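Local coordinates for protein 5-oxoprolinase subunit C (PDB 5DUD) that catalyses, as subunit C of 5-oxoprolinase, the cleavage of 5-oxoproline to L-glutamate coupled to the hydrolysis of ATP, at residues I39-L43 / V44-A48; E78-D82 / D83-W87; Q282-L285 / E286-L289; Q293-Q296 / R297-Q301. All coordinates share one frame; numbering follows the deposited sequence.

The four local contacts illustrate how helix ends, a turn and successive helical turns are settled by neighbours in sequence. Interaction 1, where helix 34-44 stops, is partly buried and combines backbone capping with an asparagine amide. The others lie at the surface. Interaction 2, a hairpin at the rim of an antiparallel sheet, rests on cross-strand backbone bonds and small apolar contacts. Interactions 3 and 4 follow one another along helix 285-302: the first has a weak serine N-cap and a leucine pair, the second i to i+4 bonds with Gln-Arg and Gln-Phe packing. Interactions 1 and 4, far apart in sequence, pack on each other through Ile39 against Tyr298 and Leu42 against the backbone of Phe299.

Interaction 1 (I39-L43 / V44-A48); sequences IANLL and VGNDA
Asn41 holds CG anti to its own carbonyl carbon (chi1 -70°), which sends the amide toward Ala48, while Val44 sets CG2 between its backbone N and carbonyl carbon, beside the carbonyl oxygens of Ala40 and Asn41. Here helix 34-44 ends in a Schellman motif. Val44 N still makes the ordinary helical bond to Ala40 O, at 3.2 Å. Gly45 then turns to a positive phi of 96°; its N bonds to Leu42 O at 3.0 Å, and Asn46 N returns to Asn41 O in a weak, bent bond of 3.0 Å. Any CB at position 45 would press on the carbonyl oxygen of Val44, a clash that glycine avoids.

The side chain of Asn41 carries the tie onward. Its ND2 donates to Ala48 O at 3.2 Å in a fairly straight bond, the oxygen lying in the plane of the amide although ND2 stands above the plane of the Ala48 carbonyl; a weak bond to Ala50 O adds to it. With the amide gone, as in an alanine here, Ala48 O would probably lack this donor and the loop be less firmly tied to the helix. The amide of Asn46 has its bonds beyond the turn, to Val115 O and Gly117 N, joining the turn to strand 110-115 and the residues after it. On another side of the helix, Leu42 CG rests 4.3 Å from Ala48 CB.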
loop_
_atom_site.group_PDB
_atom_site.type_symbol
_atom_site.label_atom_id
_atom_site.label_comp_id
_atom_site.label_asym_id
_atom_site.label_seq_id
_atom_site.Cartn_x
_atom_site.Cartn_y
_atom_site.Cartn_z
ATOM N N ILE A 39 6.323 -6.650 -18.913
ATOM C CA ILE A 39 6.765 -7.434 -20.078
ATOM C C ILE A 39 5.551 -7.918 -20.890
ATOM O O ILE A 39 5.577 -7.838 -22.117
ATOM C CB ILE A 39 7.663 -8.627 -19.639
ATOM C CG1 ILE A 39 9.019 -8.124 -19.089
ATOM C CG2 ILE A 39 7.898 -9.617 -20.787
ATOM C CD1 ILE A 39 9.756 -9.122 -18.183
ATOM N N ALA A 40 4.497 -8.408 -20.202
ATOM C CA ALA A 40 3.268 -8.887 -20.844
ATOM C C ALA A 40 2.612 -7.781 -21.666
ATOM O O ALA A 40 2.292 -8.003 -22.832
ATOM C CB ALA A 40 2.288 -9.408 -19.801
ATOM N N ASN A 41 2.427 -6.589 -21.065
ATOM C CA ASN A 41 1.822 -5.454 -21.772
ATOM C C ASN A 41 2.738 -4.977 -22.906
ATOM O O ASN A 41 2.244 -4.579 -23.961
ATOM C CB ASN A 41 1.489 -4.296 -20.813
ATOM C CG ASN A 41 0.340 -4.585 -19.873
ATOM O OD1 ASN A 41 -0.720 -5.066 -20.284
ATOM N ND2 ASN A 41 0.484 -4.228 -18.602
ATOM N N LEU A 42 4.062 -5.046 -22.701
ATOM C CA LEU A 42 5.020 -4.674 -23.740
ATOM C C LEU A 42 4.886 -5.615 -24.945
ATOM O O LEU A 42 4.768 -5.138 -26.076
ATOM C CB LEU A 42 6.465 -4.671 -23.204
ATOM C CG LEU A 42 6.870 -3.414 -22.413
ATOM C CD1 LEU A 42 8.047 -3.696 -21.501
ATOM C CD2 LEU A 42 7.200 -2.251 -23.342
ATOM N N LEU A 43 4.842 -6.933 -24.700
ATOM C CA LEU A 43 4.694 -7.927 -25.768
ATOM C C LEU A 43 3.441 -7.668 -26.603
ATOM O O LEU A 43 3.525 -7.746 -27.824
ATOM C CB LEU A 43 4.645 -9.359 -25.205
ATOM C CG LEU A 43 5.971 -9.942 -24.737
ATOM C CD1 LEU A 43 5.743 -11.051 -23.723
ATOM C CD2 LEU A 43 6.796 -10.444 -25.919
ATOM N N VAL A 44 2.301 -7.317 -25.965
ATOM C CA VAL A 44 1.060 -7.073 -26.704
ATOM C C VAL A 44 0.992 -5.657 -27.342
ATOM O O VAL A 44 0.072 -5.414 -28.120
ATOM C CB VAL A 44 -0.224 -7.380 -25.888
ATOM C CG1 VAL A 44 -0.351 -8.878 -25.629
ATOM C CG2 VAL A 44 -0.311 -6.595 -24.589
ATOM N N GLY A 45 1.936 -4.765 -27.047
ATOM C CA GLY A 45 1.978 -3.435 -27.646
ATOM C C GLY A 45 1.333 -2.344 -26.823
ATOM O O GLY A 45 1.423 -1.174 -27.198
ATOM N N ASN A 46 0.703 -2.694 -25.683
ATOM C CA ASN A 46 0.069 -1.714 -24.793
ATOM C C ASN A 46 1.141 -0.960 -24.012
ATOM O O ASN A 46 2.303 -1.363 -24.025
ATOM C CB ASN A 46 -0.886 -2.400 -23.784
ATOM C CG ASN A 46 -1.934 -3.319 -24.359
ATOM O OD1 ASN A 46 -2.210 -3.317 -25.564
ATOM N ND2 ASN A 46 -2.538 -4.130 -23.502
ATOM N N ASP A 47 0.746 0.093 -23.272
ATOM C CA ASP A 47 1.678 0.826 -22.407
ATOM C C ASP A 47 2.089 -0.123 -21.273
ATOM O O ASP A 47 1.244 -0.885 -20.816
ATOM C CB ASP A 47 1.021 2.111 -21.871
ATOM C CG ASP A 47 1.943 2.927 -20.988
ATOM O OD1 ASP A 47 3.045 3.290 -21.456
ATOM O OD2 ASP A 47 1.572 3.186 -19.824
ATOM N N ALA A 48 3.369 -0.129 -20.857
ATOM C CA ALA A 48 3.896 -1.063 -19.847
ATOM C C ALA A 48 3.032 -1.161 -18.559
ATOM O O ALA A 48 2.907 -2.245 -17.997
ATOM C CB ALA A 48 5.317 -0.668 -19.482
#

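Interaction 2 (E78-D82 / D83-W87); sequences EARLD and DNAVW
Arg80 lies across its partner strand, and its side chain can be followed outward over Asn84 and Ala85. CB stands 3.9 Å from Asn84 O, and CG, a bond further, is 3.6 Å from Asn84 O and also near Ala85 CA. From CG to NE the chain runs extended, chi2 -170°, and brings the guanidinium back over the turn, where NH1 comes 3.6 Å from Asp83 C, a carbon at the guanidinium's edge, near its plane. The backbone beneath is a two-residue beta hairpin, with Asp82 and Asp83 at the turn, at the rim of an antiparallel sheet. Leu81 and Asn84 are its hydrogen-bonded pair: Leu81 N to Asn84 O at 2.8 Å, and Asn84 N to Leu81 O at 3.2 Å. Arg80 and Ala85, the non-hydrogen-bonded pair, share the face opposite to that of Leu81. Val86 N bonds Ala79 O, and a water then spans the strands between Ala79 N and Val86 O. Val86 splits its branches, CG2 packing on Ala79 CB at 3.6 Å and CG1 on Leu81 CB, beneath which Leu72 and Phe70 of strand 68-74 lie. At the turn, Asp82 OD1 accepts from Arg99 N, tying the hairpin to strand 99-102.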
loop_
_atom_site.group_PDB
_atom_site.type_symbol
_atom_site.label_atom_id
_atom_site.label_comp_id
_atom_site.label_asym_id
_atom_site.label_seq_id
_atom_site.Cartn_x
_atom_site.Cartn_y
_atom_site.Cartn_z
ATOM N N GLU A 78 1.787 -24.032 -17.276
ATOM C CA GLU A 78 1.583 -25.002 -18.361
ATOM C C GLU A 78 0.265 -24.688 -19.090
ATOM O O GLU A 78 -0.618 -25.537 -19.193
ATOM C CB GLU A 78 1.607 -26.459 -17.832
ATOM C CG GLU A 78 2.746 -26.766 -16.869
ATOM C CD GLU A 78 2.383 -26.709 -15.395
ATOM O OE1 GLU A 78 1.533 -27.520 -14.959
ATOM O OE2 GLU A 78 2.955 -25.859 -14.674
ATOM N N ALA A 79 0.124 -23.432 -19.542
ATOM C CA ALA A 79 -1.098 -22.978 -20.203
ATOM C C ALA A 79 -1.351 -23.747 -21.486
ATOM O O ALA A 79 -0.425 -23.948 -22.271
ATOM C CB ALA A 79 -1.017 -21.492 -20.503
ATOM N N ARG A 80 -2.594 -24.213 -21.673
ATOM C CA ARG A 80 -3.019 -24.936 -22.869
ATOM C C ARG A 80 -4.114 -24.126 -23.554
ATOM O O ARG A 80 -5.111 -23.796 -22.911
ATOM C CB ARG A 80 -3.507 -26.371 -22.537
ATOM C CG ARG A 80 -2.584 -27.464 -23.081
ATOM C CD ARG A 80 -3.192 -28.848 -22.966
ATOM N NE ARG A 80 -2.285 -29.879 -23.481
ATOM C CZ ARG A 80 -2.162 -30.247 -24.758
ATOM N NH1 ARG A 80 -2.902 -29.668 -25.702
ATOM N NH2 ARG A 80 -1.300 -31.197 -25.101
ATOM N N LEU A 81 -3.890 -23.759 -24.836
ATOM C CA LEU A 81 -4.839 -23.017 -25.672
ATOM C C LEU A 81 -5.521 -23.976 -26.659
ATOM O O LEU A 81 -4.971 -24.271 -27.721
ATOM C CB LEU A 81 -4.113 -21.882 -26.425
ATOM C CG LEU A 81 -4.966 -20.969 -27.341
ATOM C CD1 LEU A 81 -5.952 -20.133 -26.539
ATOM C CD2 LEU A 81 -4.084 -20.026 -28.167
ATOM N N ASP A 82 -6.723 -24.452 -26.290
ATOM C CA ASP A 82 -7.559 -25.380 -27.059
ATOM C C ASP A 82 -6.840 -26.736 -27.290
ATOM O O ASP A 82 -7.050 -27.645 -26.486
ATOM C CB ASP A 82 -8.059 -24.761 -28.397
ATOM C CG ASP A 82 -9.460 -24.143 -28.397
ATOM O OD1 ASP A 82 -9.956 -23.764 -27.305
ATOM O OD2 ASP A 82 -10.038 -23.986 -29.494
ATOM N N ASP A 83 -6.005 -26.884 -28.352
ATOM C CA ASP A 83 -5.328 -28.153 -28.678
ATOM C C ASP A 83 -3.794 -28.004 -28.767
ATOM O O ASP A 83 -3.126 -28.873 -29.336
ATOM C CB ASP A 83 -5.887 -28.744 -29.998
ATOM C CG ASP A 83 -5.703 -27.897 -31.244
ATOM O OD1 ASP A 83 -6.496 -26.950 -31.438
ATOM O OD2 ASP A 83 -4.770 -28.184 -32.024
ATOM N N ASN A 84 -3.235 -26.931 -28.181
ATOM C CA ASN A 84 -1.792 -26.676 -28.178
ATOM C C ASN A 84 -1.349 -26.172 -26.816
ATOM O O ASN A 84 -2.142 -25.562 -26.100
ATOM C CB ASN A 84 -1.419 -25.642 -29.248
ATOM C CG ASN A 84 -1.988 -25.921 -30.622
ATOM O OD1 ASN A 84 -2.741 -25.118 -31.177
ATOM N ND2 ASN A 84 -1.657 -27.070 -31.195
ATOM N N ALA A 85 -0.066 -26.388 -26.481
ATOM C CA ALA A 85 0.533 -25.937 -25.227
ATOM C C ALA A 85 1.298 -24.637 -25.471
ATOM O O ALA A 85 2.289 -24.640 -26.200
ATOM C CB ALA A 85 1.456 -27.014 -24.675
ATOM N N VAL A 86 0.804 -23.524 -24.906
ATOM C CA VAL A 86 1.405 -22.197 -25.066
ATOM C C VAL A 86 2.328 -21.906 -23.884
ATOM O O VAL A 86 2.059 -22.361 -22.772
ATOM C CB VAL A 86 0.326 -21.102 -25.244
ATOM C CG1 VAL A 86 -0.695 -21.500 -26.305
ATOM C CG2 VAL A 86 -0.367 -20.720 -23.933
ATOM N N TRP A 87 3.388 -21.120 -24.109
ATOM C CA TRP A 87 4.360 -20.822 -23.062
ATOM C C TRP A 87 4.492 -19.325 -22.784
ATOM O O TRP A 87 4.025 -18.481 -23.551
ATOM C CB TRP A 87 5.703 -21.447 -23.423
ATOM C CG TRP A 87 5.679 -22.936 -23.246
ATOM C CD1 TRP A 87 5.677 -23.618 -22.066
ATOM C CD2 TRP A 87 5.542 -23.919 -24.279
ATOM N NE1 TRP A 87 5.581 -24.969 -22.301
ATOM C CE2 TRP A 87 5.510 -25.183 -23.653
ATOM C CE3 TRP A 87 5.481 -23.858 -25.680
ATOM C CZ2 TRP A 87 5.409 -26.374 -24.377
ATOM C CZ3 TRP A 87 5.389 -25.039 -26.396
ATOM C CH2 TRP A 87 5.333 -26.277 -25.746
HETATM O O HOH W 1 2.925 -22.316 -19.926
#

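Interaction 3 (Q282-L285 / E286-L289); sequences QCSL and EEAL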
loop_
_atom_site.group_PDB
_atom_site.type_symbol
_atom_site.label_atom_id
_atom_site.label_comp_id
_atom_site.label_asym_id
_atom_site.label_seq_id
_atom_site.Cartn_x
_atom_site.Cartn_y
_atom_site.Cartn_z
ATOM N N GLN A 282 22.755 -8.437 2.767
ATOM C CA GLN A 282 23.066 -7.052 3.157
ATOM C C GLN A 282 23.567 -6.276 1.930
ATOM O O GLN A 282 24.511 -6.711 1.265
ATOM C CB GLN A 282 24.091 -7.006 4.293
ATOM C CG GLN A 282 24.104 -5.666 5.036
ATOM C CD GLN A 282 24.919 -5.674 6.312
ATOM O OE1 GLN A 282 25.238 -6.724 6.881
ATOM N NE2 GLN A 282 25.254 -4.491 6.805
ATOM N N CYS A 283 22.895 -5.160 1.619
ATOM C CA CYS A 283 23.130 -4.365 0.430
ATOM C C CYS A 283 23.755 -3.011 0.764
ATOM O O CYS A 283 23.972 -2.678 1.929
ATOM C CB CYS A 283 21.806 -4.188 -0.309
ATOM S SG CYS A 283 21.969 -3.502 -1.976
ATOM N N SER A 284 24.027 -2.229 -0.295
ATOM C CA SER A 284 24.602 -0.881 -0.258
ATOM C C SER A 284 23.766 0.074 -1.136
ATOM O O SER A 284 23.074 -0.366 -2.056
ATOM C CB SER A 284 26.056 -0.924 -0.723
ATOM O OG SER A 284 26.484 0.286 -1.328
ATOM N N LEU A 285 23.858 1.380 -0.870
ATOM C CA LEU A 285 23.052 2.372 -1.584
ATOM C C LEU A 285 23.421 2.442 -3.079
ATOM O O LEU A 285 22.512 2.540 -3.901
ATOM C CB LEU A 285 23.182 3.759 -0.918
ATOM C CG LEU A 285 22.138 4.809 -1.302
ATOM C CD1 LEU A 285 20.745 4.410 -0.834
ATOM C CD2 LEU A 285 22.502 6.174 -0.731
ATOM N N GLU A 286 24.723 2.361 -3.434
ATOM C CA GLU A 286 25.157 2.378 -4.841
ATOM C C GLU A 286 24.693 1.109 -5.547
ATOM O O GLU A 286 24.272 1.174 -6.701
ATOM C CB GLU A 286 26.691 2.525 -4.948
ATOM C CG GLU A 286 27.273 2.408 -6.356
ATOM C CD GLU A 286 26.605 3.232 -7.442
ATOM O OE1 GLU A 286 26.200 4.382 -7.160
ATOM O OE2 GLU A 286 26.500 2.726 -8.583
ATOM N N GLU A 287 24.700 -0.021 -4.832
ATOM C CA GLU A 287 24.242 -1.289 -5.392
ATOM C C GLU A 287 22.719 -1.266 -5.556
ATOM O O GLU A 287 22.203 -1.692 -6.589
ATOM C CB GLU A 287 24.667 -2.477 -4.514
ATOM C CG GLU A 287 26.163 -2.587 -4.280
ATOM C CD GLU A 287 26.577 -3.756 -3.402
ATOM O OE1 GLU A 287 27.679 -3.689 -2.814
ATOM O OE2 GLU A 287 25.786 -4.719 -3.267
ATOM N N ALA A 288 22.009 -0.716 -4.564
ATOM C CA ALA A 288 20.556 -0.598 -4.604
ATOM C C ALA A 288 20.081 0.305 -5.743
ATOM O O ALA A 288 19.033 0.027 -6.323
ATOM C CB ALA A 288 20.047 -0.061 -3.279
ATOM N N LEU A 289 20.823 1.394 -6.028
ATOM C CA LEU A 289 20.488 2.354 -7.085
ATOM C C LEU A 289 20.896 1.849 -8.468
ATOM O O LEU A 289 20.154 2.081 -9.422
ATOM C CB LEU A 289 21.140 3.717 -6.811
ATOM C CG LEU A 289 20.540 4.497 -5.641
ATOM C CD1 LEU A 289 21.524 5.524 -5.101
ATOM C CD2 LEU A 289 19.184 5.121 -6.005
#
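The N-cap of helix 285-302 is Ser284, which meets Glu286, Glu287 and Ala288 in the first turn. Its OG, anti to the serine's own backbone N (chi1 151°), lies beside the carbonyl carbon and accepts from Glu286 N at 3.4 Å, a long, weak capping bond. The serine's carbonyl does more: Ser284 O takes the N-H of Ala288 at 2.7 Å, nearly along the C=O axis, in the first i to i+4 bond of the helix. Leu285 O receives Leu289 N one residue on, at 2.9 Å.

Glu287 sits three places after the cap, where a capping box would have it bond back to the serine's N. The box is not completed here: the extended side chain runs beside Ser284 instead, with OE1 3.8 Å from Ser284 CB. Even so, a carboxylate in the first turn would probably interact favourably with the positive end of the helix dipole.

Packing completes the helix start on two flanks. Cys283, just before the cap, lays SG against the first turn, 3.8 Å from Glu287 CB and 4.2 Å from Ala288 CB. Its backbone bonds to Ala176, and Ala288 touches Leu177, so this flank leans on strand 173-178. Leu285 and Leu289, four residues apart, lie side by side and point the same way, with Leu285 CG 3.9 Å from Leu289 CD1. Here a chain of another protein in the assembly approaches, setting an apolar side chain against Leu285, while Ala288 and Leu289 each meet an acidic side chain from it.

Interaction 4 (Q293-Q296 / R297-Q301); sequences QDQQ and RYFEQ
Gln293 NE2 lies over one face of the Arg297 guanidinium, offset toward the rim, 3.3 Å from Arg297 NH2. The amide and guanidinium planes are 48° apart, and because both nitrogens are donors this is contact without a hydrogen bond. Asp294 OD1 approaches the same guanidinium obliquely, 4.4 Å from Arg297 NH1: the opposite charges probably attract, but the oxygen lies well out of the plane and no N-H points at it. The backbone oxygen of Gln295 lies near the edge of the Tyr298 ring, and it meets the Phe299 ring obliquely.

These are neighbours along a helix, where positions three and four apart share a flank. Phe299 has CG anti to its carbonyl carbon (chi1 -58°), and this turns the ring back beside Gln295, whose CG is 4.0 Å from Phe299 CE2. A serine in place of Phe299 would probably open a gap beside Gln295 CG and take from Pro35 and Arg38 one of the surfaces against them. In the backbone, Arg297 N bonds Gln293 O with its hydrogen well aimed (164°), whereas Tyr298 N divides weakly between Asp294 O and Gln295 O, and Phe299 N makes a weak bond to Gln295 O.

Gln293 also packs on an acidic side chain of another protein's chain. The flank of Gln295, Tyr298 and Phe299 touches Pro35, Arg38 and Ile39, so helix 285-302 is packed there against helix 34-44.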
loop_
_atom_site.group_PDB
_atom_site.type_symbol
_atom_site.label_atom_id
_atom_site.label_comp_id
_atom_site.label_asym_id
_atom_site.label_seq_id
_atom_site.Cartn_x
_atom_site.Cartn_y
_atom_site.Cartn_z
ATOM N N GLN A 293 18.385 0.957 -11.589
ATOM C CA GLN A 293 18.604 1.453 -12.950
ATOM C C GLN A 293 18.584 0.288 -13.929
ATOM O O GLN A 293 17.774 0.294 -14.849
ATOM C CB GLN A 293 19.937 2.216 -13.078
ATOM C CG GLN A 293 19.908 3.631 -12.506
ATOM C CD GLN A 293 21.278 4.249 -12.279
ATOM O OE1 GLN A 293 21.467 5.029 -11.342
ATOM N NE2 GLN A 293 22.271 3.956 -13.119
ATOM N N ASP A 294 19.419 -0.743 -13.688
ATOM C CA ASP A 294 19.511 -1.947 -14.533
ATOM C C ASP A 294 18.129 -2.533 -14.883
ATOM O O ASP A 294 17.932 -2.958 -16.021
ATOM C CB ASP A 294 20.366 -3.034 -13.850
ATOM C CG ASP A 294 21.859 -2.745 -13.778
ATOM O OD1 ASP A 294 22.290 -1.693 -14.303
ATOM O OD2 ASP A 294 22.591 -3.557 -13.175
ATOM N N GLN A 295 17.173 -2.525 -13.929
ATOM C CA GLN A 295 15.817 -3.026 -14.170
ATOM C C GLN A 295 14.995 -1.995 -14.961
ATOM O O GLN A 295 14.249 -2.384 -15.856
ATOM C CB GLN A 295 15.114 -3.396 -12.859
ATOM C CG GLN A 295 13.964 -4.376 -13.067
ATOM C CD GLN A 295 13.392 -4.873 -11.766
ATOM O OE1 GLN A 295 13.732 -5.960 -11.291
ATOM N NE2 GLN A 295 12.500 -4.100 -11.166
ATOM N N GLN A 296 15.177 -0.683 -14.691
ATOM C CA GLN A 296 14.519 0.381 -15.473
ATOM C C GLN A 296 15.090 0.413 -16.901
ATOM O O GLN A 296 14.354 0.625 -17.863
ATOM C CB GLN A 296 14.676 1.760 -14.807
ATOM C CG GLN A 296 13.724 1.980 -13.634
ATOM C CD GLN A 296 13.860 3.360 -13.026
ATOM O OE1 GLN A 296 14.927 3.987 -13.059
ATOM N NE2 GLN A 296 12.787 3.860 -12.424
ATOM N N ARG A 297 16.410 0.186 -17.019
ATOM C CA ARG A 297 17.151 0.114 -18.280
ATOM C C ARG A 297 16.761 -1.141 -19.078
ATOM O O ARG A 297 16.819 -1.129 -20.305
ATOM C CB ARG A 297 18.666 0.104 -17.997
ATOM C CG ARG A 297 19.209 1.428 -17.443
ATOM C CD ARG A 297 20.675 1.328 -17.037
ATOM N NE ARG A 297 21.257 2.642 -16.760
ATOM C CZ ARG A 297 22.552 2.889 -16.571
ATOM N NH1 ARG A 297 23.440 1.895 -16.622
ATOM N NH2 ARG A 297 22.974 4.121 -16.318
ATOM N N TYR A 298 16.400 -2.230 -18.373
ATOM C CA TYR A 298 15.977 -3.496 -18.976
ATOM C C TYR A 298 14.622 -3.342 -19.715
ATOM O O TYR A 298 14.465 -3.943 -20.773
ATOM C CB TYR A 298 15.913 -4.603 -17.896
ATOM C CG TYR A 298 15.234 -5.886 -18.315
ATOM C CD1 TYR A 298 15.907 -6.836 -19.073
ATOM C CD2 TYR A 298 13.955 -6.197 -17.867
ATOM C CE1 TYR A 298 15.302 -8.041 -19.423
ATOM C CE2 TYR A 298 13.340 -7.396 -18.213
ATOM C CZ TYR A 298 14.014 -8.312 -19.000
ATOM O OH TYR A 298 13.417 -9.500 -19.334
ATOM N N PHE A 299 13.674 -2.525 -19.204
ATOM C CA PHE A 299 12.381 -2.318 -19.887
ATOM C C PHE A 299 12.548 -1.462 -21.168
ATOM O O PHE A 299 11.737 -1.583 -22.084
ATOM C CB PHE A 299 11.338 -1.677 -18.951
ATOM C CG PHE A 299 11.058 -2.472 -17.695
ATOM C CD1 PHE A 299 10.540 -3.758 -17.766
ATOM C CD2 PHE A 299 11.288 -1.925 -16.442
ATOM C CE1 PHE A 299 10.298 -4.494 -16.606
ATOM C CE2 PHE A 299 11.067 -2.670 -15.285
ATOM C CZ PHE A 299 10.557 -3.942 -15.373
ATOM N N GLU A 300 13.595 -0.610 -21.229
ATOM C CA GLU A 300 13.930 0.205 -22.403
ATOM C C GLU A 300 14.514 -0.694 -23.508
ATOM O O GLU A 300 14.320 -0.400 -24.688
ATOM C CB GLU A 300 14.891 1.349 -22.035
ATOM C CG GLU A 300 14.212 2.386 -21.154
ATOM C CD GLU A 300 15.017 3.641 -20.883
ATOM O OE1 GLU A 300 16.112 3.529 -20.288
ATOM O OE2 GLU A 300 14.528 4.743 -21.222
ATOM N N GLN A 301 15.192 -1.803 -23.132
ATOM C CA GLN A 301 15.685 -2.801 -24.094
ATOM C C GLN A 301 14.490 -3.540 -24.719
ATOM O O GLN A 301 14.493 -3.798 -25.923
ATOM C CB GLN A 301 16.649 -3.808 -23.439
ATOM C CG GLN A 301 18.054 -3.262 -23.185
ATOM C CD GLN A 301 18.670 -3.785 -21.906
ATOM O OE1 GLN A 301 19.157 -3.016 -21.071
ATOM N NE2 GLN A 301 18.680 -5.101 -21.715
#